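Local coordinates for PAN2-PAN3 deadenylation complex catalytic subunit pan2 (Neurospora crassa, PDB 4CZW), which acts as the catalytic subunit of the PAN2-PAN3 deadenylase, the cytoplasmic complex that shortens the poly(A) tails of messenger RNA and releases 5'-AMP, at residues N136-M139 against F140-K144; I372-V375 against E376-F380; L409-S412 against V413-D417. One frame throughout, in Å; residues are numbered along the deposited sequence.

Contact 1 of 3, residues N136-M139 against F140-K144; sequences NLTM and FLFDK
L137 and L141 stand one turn apart on helix 130-149, their side chains running side by side and pointing the same way. The nearest pair is CD1 of L137 and CG of L141, 3.8 Å apart; CG of L137 also meets CD1 of L141 at 3.9 Å. L137 has its CG anti to the backbone N (chi1 -179°), whereas L141 has it anti to the carbonyl carbon (chi1 -85°), and these different starts still leave the two chains alongside each other. Beneath them the i to i+4 ladder runs without a break, from F140 N bonded to N136 O, through L141 N to L137 O and F142 N to T138 O, as far as D143 N to M139 O at 3.2 Å. This part of the helix is largely buried within the pseudo-ubiquitin-protease domain, and the leucine pair faces L53 of helix 51-58, with L141 reaching M57 and L81 as well. On another side, the F140 ring has CG of K144 3.8 Å above one face, offset toward the rim, and packs on L109 and L81. CD1 of F142 lies obliquely near T138 O, while the T138 hydroxyl is taken up by V134 O.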
loop_
_atom_site.group_PDB
_atom_site.type_symbol
_atom_site.label_atom_id
_atom_site.label_comp_id
_atom_site.label_asym_id
_atom_site.label_seq_id
_atom_site.Cartn_x
_atom_site.Cartn_y
_atom_site.Cartn_z
ATOM N N ASN A 136 -6.582 0.624 15.344
ATOM C CA ASN A 136 -7.701 -0.154 14.839
ATOM C C ASN A 136 -7.428 -0.682 13.438
ATOM O O ASN A 136 -7.746 -1.829 13.128
ATOM C CB ASN A 136 -8.979 0.686 14.845
ATOM C CG ASN A 136 -9.417 1.070 16.244
ATOM O OD1 ASN A 136 -9.150 0.354 17.209
ATOM N ND2 ASN A 136 -10.096 2.206 16.363
ATOM N N LEU A 137 -6.829 0.158 12.600
ATOM C CA LEU A 137 -6.527 -0.220 11.224
ATOM C C LEU A 137 -5.508 -1.351 11.165
ATOM O O LEU A 137 -5.624 -2.256 10.341
ATOM C CB LEU A 137 -6.011 0.984 10.437
ATOM C CG LEU A 137 -5.681 0.706 8.970
ATOM C CD1 LEU A 137 -6.935 0.321 8.198
ATOM C CD2 LEU A 137 -5.006 1.909 8.344
ATOM N N THR A 138 -4.510 -1.289 12.042
ATOM C CA THR A 138 -3.486 -2.324 12.117
ATOM C C THR A 138 -4.119 -3.677 12.425
ATOM O O THR A 138 -3.760 -4.693 11.832
ATOM C CB THR A 138 -2.428 -1.997 13.189
ATOM O OG1 THR A 138 -1.884 -0.694 12.945
ATOM C CG2 THR A 138 -1.306 -3.025 13.165
HETATM N N MSE A 139 -5.072 -3.676 13.349
HETATM C CA MSE A 139 -5.806 -4.886 13.694
HETATM C C MSE A 139 -6.780 -5.265 12.583
HETATM O O MSE A 139 -6.946 -6.443 12.263
HETATM C CB MSE A 139 -6.551 -4.702 15.018
HETATM C CG MSE A 139 -5.636 -4.501 16.218
HETATM SE SE MSE A 139 -6.599 -4.303 17.903
HETATM C CE MSE A 139 -7.432 -2.567 17.596
ATOM N N PHE A 140 -7.419 -4.256 11.994
ATOM C CA PHE A 140 -8.390 -4.472 10.927
ATOM C C PHE A 140 -7.730 -5.041 9.674
ATOM O O PHE A 140 -8.250 -5.972 9.059
ATOM C CB PHE A 140 -9.112 -3.164 10.590
ATOM C CG PHE A 140 -10.237 -3.324 9.607
ATOM C CD1 PHE A 140 -11.476 -3.782 10.022
ATOM C CD2 PHE A 140 -10.060 -3.003 8.271
ATOM C CE1 PHE A 140 -12.515 -3.926 9.122
ATOM C CE2 PHE A 140 -11.096 -3.145 7.366
ATOM C CZ PHE A 140 -12.325 -3.607 7.792
ATOM N N LEU A 141 -6.584 -4.479 9.300
ATOM C CA LEU A 141 -5.870 -4.919 8.106
ATOM C C LEU A 141 -5.328 -6.336 8.251
ATOM O O LEU A 141 -5.534 -7.172 7.373
ATOM C CB LEU A 141 -4.724 -3.959 7.778
ATOM C CG LEU A 141 -5.097 -2.727 6.953
ATOM C CD1 LEU A 141 -3.863 -1.893 6.648
ATOM C CD2 LEU A 141 -5.794 -3.145 5.669
ATOM N N PHE A 142 -4.637 -6.599 9.357
ATOM C CA PHE A 142 -4.056 -7.915 9.608
ATOM C C PHE A 142 -5.112 -9.016 9.591
ATOM O O PHE A 142 -4.837 -10.143 9.181
ATOM C CB PHE A 142 -3.311 -7.925 10.944
ATOM C CG PHE A 142 -1.864 -7.540 10.834
ATOM C CD1 PHE A 142 -1.501 -6.275 10.403
ATOM C CD2 PHE A 142 -0.866 -8.441 11.169
ATOM C CE1 PHE A 142 -0.170 -5.918 10.300
ATOM C CE2 PHE A 142 0.466 -8.089 11.069
ATOM C CZ PHE A 142 0.814 -6.826 10.634
ATOM N N ASP A 143 -6.319 -8.682 10.034
ATOM C CA ASP A 143 -7.424 -9.633 10.032
ATOM C C ASP A 143 -7.965 -9.839 8.621
ATOM O O ASP A 143 -8.206 -10.968 8.198
ATOM C CB ASP A 143 -8.543 -9.158 10.961
ATOM C CG ASP A 143 -9.722 -10.112 10.988
ATOM O OD1 ASP A 143 -9.507 -11.331 10.821
ATOM O OD2 ASP A 143 -10.864 -9.643 11.177
ATOM N N LYS A 144 -8.148 -8.741 7.896
ATOM C CA LYS A 144 -8.728 -8.793 6.561
ATOM C C LYS A 144 -7.805 -9.461 5.546
ATOM O O LYS A 144 -8.244 -10.302 4.763
ATOM C CB LYS A 144 -9.093 -7.383 6.086
ATOM C CG LYS A 144 -10.356 -6.830 6.725
ATOM C CD LYS A 144 -11.560 -7.691 6.379
ATOM C CE LYS A 144 -12.833 -7.165 7.023
ATOM N NZ LYS A 144 -14.004 -8.027 6.699
#

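Contact 2 of 3, residues I372-V375 against E376-F380; sequences ISKV and EALTF
I372 reaches forward over the first turn of the short helix 374-377, and its side chain can be followed outward. CB lies 4.0 Å from CG of E376, and the CG2 branch stays near the same carbon, at 4.1 Å; the two side chains cross at about a right angle. The other branch starts with CG1 between the backbone N and the carbonyl carbon (chi1 58°) and extends straight from there, which brings the tip, CD1, to 3.7 Å from CB of A377. W361 and L363 of the neighbouring strand 361-365 also touch I372. S373 is the N-cap: its OG accepts from E376 N at 3.3 Å, with a nearly straight N-H...O angle of 167°, and its carbonyl O takes A377 N at 3.1 Å. Further on, CG of K374 meets CD1 of L378 at 3.7 Å, where the chain leaves the helix. The K374 amine makes a salt bridge with E290, and the E376 carboxylate turns to S4 and Y13. The chemistry is thus divided: apolar carbons of I372 and A377 pack the helix start against W361, the serine hydroxyl serves one amide of the first turn, and the charged ends tie this turn to other parts of the chain.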
loop_
_atom_site.group_PDB
_atom_site.type_symbol
_atom_site.label_atom_id
_atom_site.label_comp_id
_atom_site.label_asym_id
_atom_site.label_seq_id
_atom_site.Cartn_x
_atom_site.Cartn_y
_atom_site.Cartn_z
ATOM N N ILE A 372 17.577 9.640 8.599
ATOM C CA ILE A 372 17.894 9.952 9.989
ATOM C C ILE A 372 18.822 8.908 10.598
ATOM O O ILE A 372 18.999 7.821 10.045
ATOM C CB ILE A 372 16.620 10.050 10.853
ATOM C CG1 ILE A 372 15.825 8.744 10.781
ATOM C CG2 ILE A 372 15.763 11.230 10.420
ATOM C CD1 ILE A 372 14.559 8.755 11.607
ATOM N N SER A 373 19.411 9.245 11.740
ATOM C CA SER A 373 20.283 8.323 12.456
ATOM C C SER A 373 19.462 7.299 13.232
ATOM O O SER A 373 18.253 7.459 13.397
ATOM C CB SER A 373 21.206 9.085 13.409
ATOM O OG SER A 373 20.459 9.788 14.387
ATOM N N LYS A 374 20.123 6.245 13.705
ATOM C CA LYS A 374 19.452 5.229 14.506
ATOM C C LYS A 374 18.968 5.827 15.821
ATOM O O LYS A 374 17.887 5.493 16.306
ATOM C CB LYS A 374 20.382 4.047 14.781
ATOM C CG LYS A 374 19.699 2.890 15.495
ATOM C CD LYS A 374 20.663 2.131 16.394
ATOM C CE LYS A 374 21.813 1.534 15.604
ATOM N NZ LYS A 374 22.724 0.743 16.476
ATOM N N VAL A 375 19.782 6.713 16.388
ATOM C CA VAL A 375 19.456 7.379 17.643
ATOM C C VAL A 375 18.154 8.163 17.532
ATOM O O VAL A 375 17.249 7.995 18.349
ATOM C CB VAL A 375 20.585 8.334 18.080
ATOM C CG1 VAL A 375 20.144 9.178 19.264
ATOM C CG2 VAL A 375 21.843 7.547 18.415
ATOM N N GLU A 376 18.067 9.011 16.512
ATOM C CA GLU A 376 16.877 9.817 16.263
ATOM C C GLU A 376 15.640 8.949 16.051
ATOM O O GLU A 376 14.552 9.272 16.530
ATOM C CB GLU A 376 17.099 10.726 15.050
ATOM C CG GLU A 376 15.849 11.430 14.544
ATOM C CD GLU A 376 15.314 12.463 15.518
ATOM O OE1 GLU A 376 16.070 12.891 16.416
ATOM O OE2 GLU A 376 14.135 12.849 15.384
ATOM N N ALA A 377 15.815 7.843 15.334
ATOM C CA ALA A 377 14.717 6.923 15.061
ATOM C C ALA A 377 14.274 6.194 16.325
ATOM O O ALA A 377 13.124 5.767 16.435
ATOM C CB ALA A 377 15.123 5.924 13.991
ATOM N N LEU A 378 15.192 6.055 17.276
ATOM C CA LEU A 378 14.901 5.357 18.523
ATOM C C LEU A 378 14.831 6.326 19.700
ATOM O O LEU A 378 14.910 5.916 20.858
ATOM C CB LEU A 378 15.953 4.278 18.787
ATOM C CG LEU A 378 16.074 3.196 17.711
ATOM C CD1 LEU A 378 17.132 2.170 18.088
ATOM C CD2 LEU A 378 14.730 2.527 17.470
ATOM N N THR A 379 14.685 7.611 19.396
ATOM C CA THR A 379 14.521 8.630 20.428
ATOM C C THR A 379 13.077 9.111 20.462
ATOM O O THR A 379 12.498 9.437 19.426
ATOM C CB THR A 379 15.454 9.834 20.198
ATOM O OG1 THR A 379 16.812 9.384 20.125
ATOM C CG2 THR A 379 15.320 10.839 21.333
ATOM N N PHE A 380 12.496 9.154 21.656
ATOM C CA PHE A 380 11.117 9.598 21.813
ATOM C C PHE A 380 11.011 10.718 22.845
ATOM O O PHE A 380 11.828 10.815 23.760
ATOM C CB PHE A 380 10.219 8.422 22.200
ATOM C CG PHE A 380 10.218 7.308 21.191
ATOM C CD1 PHE A 380 9.499 7.423 20.013
ATOM C CD2 PHE A 380 10.941 6.147 21.418
ATOM C CE1 PHE A 380 9.496 6.402 19.080
ATOM C CE2 PHE A 380 10.942 5.121 20.489
ATOM C CZ PHE A 380 10.220 5.250 19.319
#

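Contact 3 of 3, residues L409-S412 against V413-D417; sequences LDTS and VLFRD
S412 and R416 carry the polar side of this contact. NH2 of R416 donates to S412 OG at 3.1 Å, the hydroxyl lying 20° out of the guanidinium plane, and S412 O sits over one face of the same group. R416 gets there by starting with CG anti to the backbone N (chi1 -176°) and bending only at chi3, so that the flat end folds back along the turn. OD1 of D410 accepts from S412 OG at 2.5 Å with its syn lone pair, on the side of the other carboxylate oxygen. OD1 also accepts from S412 N at 3.1 Å, met from well above the carboxylate plane, so two donors of one residue grip a single carboxylate atom. The hydroxyl thereby relays between D410 and R416, whose opposite charges probably favour the arrangement although they do not touch.

Among backbone bonds, L414 N meets T411 O at 3.1 Å and F415 N meets S412 O at 3.3 Å, both spanning three residues; R416 N to S412 O is weak. A water accepts from V413 N at 3.0 Å.

The remaining contacts gather round the F415 ring. It lies alongside T411, whose OG1 comes to the ring edge, in plane, 3.4 Å from CE2, while CB of L414 stands over one face, toward the rim.

Beyond the segments, D410 and S412 touch A74, in the loop of the first zinc site, and V413 and L414 rest on helix 529-541. D410 OD1 accepting from S412 N is an Asx turn, and it leads into the short, weakly bonded helix.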
loop_
_atom_site.group_PDB
_atom_site.type_symbol
_atom_site.label_atom_id
_atom_site.label_comp_id
_atom_site.label_asym_id
_atom_site.label_seq_id
_atom_site.Cartn_x
_atom_site.Cartn_y
_atom_site.Cartn_z
ATOM N N LEU A 409 3.104 -14.144 -13.258
ATOM C CA LEU A 409 1.944 -13.272 -13.106
ATOM C C LEU A 409 0.739 -13.808 -13.873
ATOM O O LEU A 409 0.852 -14.176 -15.041
ATOM C CB LEU A 409 2.285 -11.858 -13.582
ATOM C CG LEU A 409 1.143 -10.843 -13.681
ATOM C CD1 LEU A 409 0.605 -10.499 -12.303
ATOM C CD2 LEU A 409 1.605 -9.591 -14.412
ATOM N N ASP A 410 -0.413 -13.854 -13.210
ATOM C CA ASP A 410 -1.639 -14.313 -13.853
ATOM C C ASP A 410 -2.203 -13.221 -14.755
ATOM O O ASP A 410 -2.352 -12.072 -14.336
ATOM C CB ASP A 410 -2.675 -14.728 -12.807
ATOM C CG ASP A 410 -3.890 -15.391 -13.425
ATOM O OD1 ASP A 410 -4.828 -14.669 -13.820
ATOM O OD2 ASP A 410 -3.907 -16.638 -13.515
ATOM N N THR A 411 -2.517 -13.585 -15.995
ATOM C CA THR A 411 -2.945 -12.613 -16.996
ATOM C C THR A 411 -4.358 -12.880 -17.510
ATOM O O THR A 411 -4.768 -12.322 -18.528
ATOM C CB THR A 411 -1.986 -12.598 -18.200
ATOM O OG1 THR A 411 -2.067 -13.851 -18.892
ATOM C CG2 THR A 411 -0.553 -12.370 -17.740
ATOM N N SER A 412 -5.096 -13.727 -16.800
ATOM C CA SER A 412 -6.421 -14.157 -17.243
ATOM C C SER A 412 -7.432 -13.013 -17.317
ATOM O O SER A 412 -8.421 -13.100 -18.043
ATOM C CB SER A 412 -6.953 -15.251 -16.316
ATOM O OG SER A 412 -7.079 -14.777 -14.987
ATOM N N VAL A 413 -7.180 -11.945 -16.567
ATOM C CA VAL A 413 -8.092 -10.807 -16.521
ATOM C C VAL A 413 -8.106 -10.057 -17.856
ATOM O O VAL A 413 -9.082 -9.385 -18.194
ATOM C CB VAL A 413 -7.718 -9.838 -15.370
ATOM C CG1 VAL A 413 -6.361 -9.192 -15.624
ATOM C CG2 VAL A 413 -8.798 -8.779 -15.171
ATOM N N LEU A 414 -7.028 -10.194 -18.621
ATOM C CA LEU A 414 -6.903 -9.507 -19.903
ATOM C C LEU A 414 -7.712 -10.186 -21.003
ATOM O O LEU A 414 -8.102 -9.546 -21.980
ATOM C CB LEU A 414 -5.433 -9.427 -20.322
ATOM C CG LEU A 414 -4.483 -8.635 -19.423
ATOM C CD1 LEU A 414 -3.057 -8.720 -19.946
ATOM C CD2 LEU A 414 -4.928 -7.184 -19.313
ATOM N N PHE A 415 -7.965 -11.480 -20.843
ATOM C CA PHE A 415 -8.600 -12.266 -21.897
ATOM C C PHE A 415 -10.040 -12.654 -21.571
ATOM O O PHE A 415 -10.772 -13.125 -22.441
ATOM C CB PHE A 415 -7.780 -13.530 -22.173
ATOM C CG PHE A 415 -6.315 -13.271 -22.382
ATOM C CD1 PHE A 415 -5.848 -12.786 -23.592
ATOM C CD2 PHE A 415 -5.403 -13.517 -21.369
ATOM C CE1 PHE A 415 -4.500 -12.548 -23.788
ATOM C CE2 PHE A 415 -4.053 -13.281 -21.558
ATOM C CZ PHE A 415 -3.602 -12.796 -22.768
ATOM N N ARG A 416 -10.446 -12.455 -20.321
ATOM C CA ARG A 416 -11.774 -12.870 -19.877
ATOM C C ARG A 416 -12.873 -11.963 -20.429
ATOM O O ARG A 416 -12.712 -10.745 -20.494
ATOM C CB ARG A 416 -11.839 -12.900 -18.348
ATOM C CG ARG A 416 -13.160 -13.419 -17.795
ATOM C CD ARG A 416 -13.113 -13.594 -16.284
ATOM N NE ARG A 416 -12.155 -14.618 -15.878
ATOM C CZ ARG A 416 -10.943 -14.359 -15.395
ATOM N NH1 ARG A 416 -10.539 -13.104 -15.254
ATOM N NH2 ARG A 416 -10.138 -15.355 -15.051
ATOM N N ASP A 417 -13.988 -12.572 -20.825
ATOM C CA ASP A 417 -15.129 -11.826 -21.345
ATOM C C ASP A 417 -16.369 -12.038 -20.483
ATOM O O ASP A 417 -16.883 -13.152 -20.380
ATOM C CB ASP A 417 -15.422 -12.234 -22.790
ATOM C CG ASP A 417 -16.562 -11.438 -23.401
ATOM O OD1 ASP A 417 -16.804 -10.299 -22.952
ATOM O OD2 ASP A 417 -17.215 -11.953 -24.334
HETATM O O HOH W 1 -5.547 -12.362 -14.030
#

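The three contacts follow one another along the chain without touching. Contacts 1 and 2 both belong to the pseudo-ubiquitin-protease domain, their centres about 27 Å apart: contact 1 is inside helix 130-149, contact 2 in the small helix 374-377 that follows the strand pair 361-365 and 368-371. Centre to centre, contact 3 lies about 30 Å from contact 1 and about 46 Å from contact 2, across the chain's centre from the latter. The first zinc ion is about 12 Å from the side chains of both L141 and V413. Contact 1 thus sits inside the scaffold and contact 2 at its periphery, while contact 3, touching A74 and helix 529-541 of the exonuclease fold, is probably where the two domains meet.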